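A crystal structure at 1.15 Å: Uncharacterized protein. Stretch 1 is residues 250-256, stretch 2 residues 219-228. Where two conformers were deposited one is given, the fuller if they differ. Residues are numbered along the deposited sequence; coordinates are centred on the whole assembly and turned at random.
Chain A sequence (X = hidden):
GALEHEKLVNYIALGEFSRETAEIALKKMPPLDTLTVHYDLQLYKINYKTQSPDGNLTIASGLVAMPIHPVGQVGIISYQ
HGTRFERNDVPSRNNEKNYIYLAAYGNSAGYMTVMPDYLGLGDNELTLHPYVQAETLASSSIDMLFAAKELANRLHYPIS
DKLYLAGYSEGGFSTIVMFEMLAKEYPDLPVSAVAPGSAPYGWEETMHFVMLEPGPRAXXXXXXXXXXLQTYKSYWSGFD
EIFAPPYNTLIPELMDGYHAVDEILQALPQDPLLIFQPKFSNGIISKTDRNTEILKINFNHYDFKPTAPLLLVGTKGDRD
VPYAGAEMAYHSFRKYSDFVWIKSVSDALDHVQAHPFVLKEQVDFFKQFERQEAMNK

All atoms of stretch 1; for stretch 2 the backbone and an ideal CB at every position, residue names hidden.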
# COMPACT_ATOMS: atom_id res chain seq x y z
N LEU A 250 24.76 9.93 0.32
CA LEU A 250 23.69 10.64 1.01
C LEU A 250 22.42 9.83 1.08
O LEU A 250 21.74 9.82 2.12
CB LEU A 250 23.44 11.97 0.33
CG LEU A 250 22.42 12.89 0.95
CD1 LEU A 250 22.75 13.20 2.42
CD2 LEU A 250 22.29 14.15 0.14
N ILE A 251 22.03 9.18 -0.01
CA ILE A 251 20.78 8.44 -0.04
C ILE A 251 20.71 7.36 1.05
O ILE A 251 19.70 7.26 1.75
CB ILE A 251 20.46 7.94 -1.46
CG1 ILE A 251 20.07 9.16 -2.33
CG2 ILE A 251 19.37 6.85 -1.46
CD1 ILE A 251 20.02 8.90 -3.80
N PRO A 252 21.77 6.56 1.21
CA PRO A 252 21.71 5.58 2.32
C PRO A 252 21.46 6.19 3.69
O PRO A 252 20.73 5.61 4.50
CB PRO A 252 23.08 4.89 2.26
CG PRO A 252 23.46 4.98 0.81
CD PRO A 252 22.92 6.31 0.32
N GLU A 253 22.01 7.37 3.94
CA GLU A 253 21.75 8.10 5.19
C GLU A 253 20.28 8.54 5.28
O GLU A 253 19.58 8.32 6.28
CB GLU A 253 22.60 9.37 5.33
CG GLU A 253 24.11 9.33 5.13
CD GLU A 253 24.68 10.75 4.92
OE1 GLU A 253 24.18 11.69 5.57
OE2 GLU A 253 25.61 10.94 4.11
N LEU A 254 19.79 9.17 4.22
CA LEU A 254 18.42 9.67 4.21
C LEU A 254 17.40 8.56 4.37
O LEU A 254 16.30 8.82 4.90
CB LEU A 254 18.12 10.41 2.91
CG LEU A 254 18.92 11.69 2.68
CD1 LEU A 254 18.66 12.22 1.26
CD2 LEU A 254 18.67 12.75 3.74
N MSE A 255 17.74 7.36 3.89
CA MSE A 255 16.82 6.24 3.94
C MSE A 255 16.99 5.34 5.14
O MSE A 255 16.52 4.22 5.12
CB MSE A 255 16.90 5.41 2.63
CG MSE A 255 16.67 6.21 1.36
SE MSE A 255 14.90 6.85 1.23
CE MSE A 255 15.22 8.32 -0.06
N ASP A 256 17.57 5.87 6.22
CA ASP A 256 17.86 5.07 7.41
C ASP A 256 16.64 4.78 8.27
O ASP A 256 16.75 4.02 9.23
CB ASP A 256 18.99 5.71 8.22
CG ASP A 256 18.61 7.03 8.88
OD1 ASP A 256 17.49 7.55 8.69
OD2 ASP A 256 19.51 7.60 9.57
N UNK A 219 11.98 12.38 -7.04
CA UNK A 219 13.36 12.02 -6.76
C UNK A 219 13.44 11.11 -5.54
O UNK A 219 14.19 10.14 -5.52
CB UNK A 219 14.21 13.28 -6.55
N UNK A 220 12.69 11.45 -4.49
CA UNK A 220 12.66 10.62 -3.28
C UNK A 220 12.17 9.21 -3.59
O UNK A 220 12.74 8.24 -3.10
CB UNK A 220 11.77 11.26 -2.22
N UNK A 221 11.10 9.08 -4.36
CA UNK A 221 10.60 7.76 -4.71
C UNK A 221 11.69 6.94 -5.43
O UNK A 221 11.87 5.75 -5.19
CB UNK A 221 9.35 7.88 -5.59
N UNK A 222 12.34 7.56 -6.42
CA UNK A 222 13.32 6.84 -7.22
C UNK A 222 14.55 6.49 -6.42
O UNK A 222 15.12 5.41 -6.58
CB UNK A 222 13.72 7.67 -8.45
N UNK A 223 14.98 7.41 -5.56
CA UNK A 223 16.12 7.13 -4.67
C UNK A 223 15.80 5.90 -3.79
O UNK A 223 16.59 4.96 -3.69
CB UNK A 223 16.44 8.35 -3.80
N UNK A 224 14.61 5.91 -3.20
CA UNK A 224 14.19 4.79 -2.34
C UNK A 224 14.15 3.49 -3.13
O UNK A 224 14.63 2.44 -2.70
CB UNK A 224 12.82 5.07 -1.72
N UNK A 225 13.55 3.55 -4.32
CA UNK A 225 13.35 2.36 -5.09
C UNK A 225 14.66 1.69 -5.50
O UNK A 225 14.87 0.51 -5.29
CB UNK A 225 12.52 2.69 -6.33
N UNK A 226 15.55 2.46 -6.11
CA UNK A 226 16.80 1.87 -6.58
C UNK A 226 17.76 1.55 -5.45
O UNK A 226 18.50 0.57 -5.52
CB UNK A 226 17.48 2.81 -7.57
N UNK A 227 17.75 2.35 -4.37
CA UNK A 227 18.58 2.01 -3.22
C UNK A 227 18.14 0.67 -2.62
O UNK A 227 18.96 -0.22 -2.34
CB UNK A 227 18.51 3.12 -2.17
N UNK A 228 16.83 0.51 -2.44
CA UNK A 228 16.29 -0.71 -1.87
C UNK A 228 16.47 -1.91 -2.80
O UNK A 228 16.81 -3.01 -2.36
CB UNK A 228 14.81 -0.52 -1.54

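Stretch 2 is helical throughout, and its axis crosses that of helix 250-254 at -96°, nearly perpendicular, with a closest approach of 10.3 Å. Four positions, 220, 223, 224 and 227, come into contact with stretch 1.

Position 219 has nothing of stretch 1 within 5.5 Å of its ideal CB, and stretch 1 sets no preference there; it is T219, whose OG1 is hydrogen-bonded elsewhere in the structure.

At 220 the CB points sideways, and its ideal position lies 5.0 Å from M255 CE. A small or medium apolar residue would fit. The deposited A220 adds little through its side chain; its closest contact is through the backbone, its O lying 3.9 Å from M255 CE.

Position 221 points away and 222 is out of reach, so many residues would suit either. They are Y221 and L222.

Position 223 points toward stretch 1, where the ideal CB already sits 3.6 Å from I251 CD1 and 3.9 Å from M255 CE. With two side-chain ends packed against the first carbon, a small residue is the natural reading: alanine, perhaps glycine or serine. It is A223, its CB 3.7 Å from I251 CD1.

At 224 the CB points sideways, 4.0 Å from M255 SE. The large, polarizable selenium of this selenomethionine would accept a leucine, a methionine or an aromatic ring. Y224, with chi1 t, sets its ring obliquely to the selenium: M255 SE is 4.3 Å from the ring centroid and 3.9 Å from Y224 CD1.

Positions 225 and 226 are out of reach and leave the choice open; they are F225 and F226.

Position 227 points toward stretch 1, with its ideal CB 3.9 Å from I251 CG2 and 5.0 Å from M255 CG. Beyond them lies P252, offering an apolar ring and a carbonyl oxygen that no backbone hydrogen bond within the stretch uses. A long apolar side chain would suit, as would an aromatic one, and a polar tip could exploit the carbonyl. Y227 does both. With chi1 t the ring lies against stretch 1, P252 CA over one face, 4.1 Å from the Y227 ring centroid in a CH-pi contact. P252 CG packs 3.6 Å from Y227 CE1, and M255 CB lies 3.9 Å from Y227 CD2. No direct hydrogen bond joins the stretches; instead a water lies 2.7 Å from Y227 OH and donates to P252 O at 2.6 Å.

Position 228 is out of reach, so stretch 1 leaves the choice open; it is S228.

Stretch 2 (219-228) TAYLAYFFYS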
# COMPACT_ATOMS: atom_id res chain seq x y z
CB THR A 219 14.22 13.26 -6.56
OG1 THR A 219 14.06 14.08 -7.72
CG2 THR A 219 15.70 12.89 -6.38
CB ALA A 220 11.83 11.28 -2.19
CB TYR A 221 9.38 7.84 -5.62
CG TYR A 221 8.13 8.48 -5.07
CD1 TYR A 221 7.74 8.31 -3.76
CD2 TYR A 221 7.30 9.19 -5.90
CE1 TYR A 221 6.52 8.83 -3.29
CE2 TYR A 221 6.09 9.71 -5.46
CZ TYR A 221 5.72 9.54 -4.13
OH TYR A 221 4.53 10.04 -3.68
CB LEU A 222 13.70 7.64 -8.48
CG LEU A 222 12.56 7.74 -9.49
CD1 LEU A 222 12.91 8.77 -10.56
CD2 LEU A 222 12.21 6.41 -10.13
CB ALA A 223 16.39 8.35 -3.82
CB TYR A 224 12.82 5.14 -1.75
CG TYR A 224 12.30 4.42 -0.52
CD1 TYR A 224 13.08 3.58 0.26
CD2 TYR A 224 11.02 4.69 -0.08
CE1 TYR A 224 12.60 3.07 1.46
CE2 TYR A 224 10.54 4.17 1.13
CZ TYR A 224 11.32 3.36 1.89
OH TYR A 224 10.87 2.87 3.09
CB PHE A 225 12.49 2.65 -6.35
CG PHE A 225 12.24 1.42 -7.18
CD1 PHE A 225 11.30 0.49 -6.76
CD2 PHE A 225 12.98 1.14 -8.31
CE1 PHE A 225 11.09 -0.68 -7.43
CE2 PHE A 225 12.76 -0.04 -9.00
CZ PHE A 225 11.81 -0.94 -8.56
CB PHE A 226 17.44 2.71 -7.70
CG PHE A 226 16.66 2.63 -8.99
CD1 PHE A 226 16.65 1.46 -9.73
CD2 PHE A 226 15.93 3.70 -9.42
CE1 PHE A 226 15.91 1.37 -10.91
CE2 PHE A 226 15.19 3.62 -10.60
CZ PHE A 226 15.18 2.45 -11.34
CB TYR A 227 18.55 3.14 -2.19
CG TYR A 227 19.29 2.81 -0.92
CD1 TYR A 227 20.62 2.45 -0.94
CD2 TYR A 227 18.66 2.83 0.30
CE1 TYR A 227 21.31 2.11 0.22
CE2 TYR A 227 19.33 2.50 1.46
CZ TYR A 227 20.66 2.12 1.42
OH TYR A 227 21.34 1.79 2.58
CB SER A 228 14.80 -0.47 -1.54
OG SER A 228 14.23 -1.64 -0.98
O HOH W 1 20.49 3.07 4.79
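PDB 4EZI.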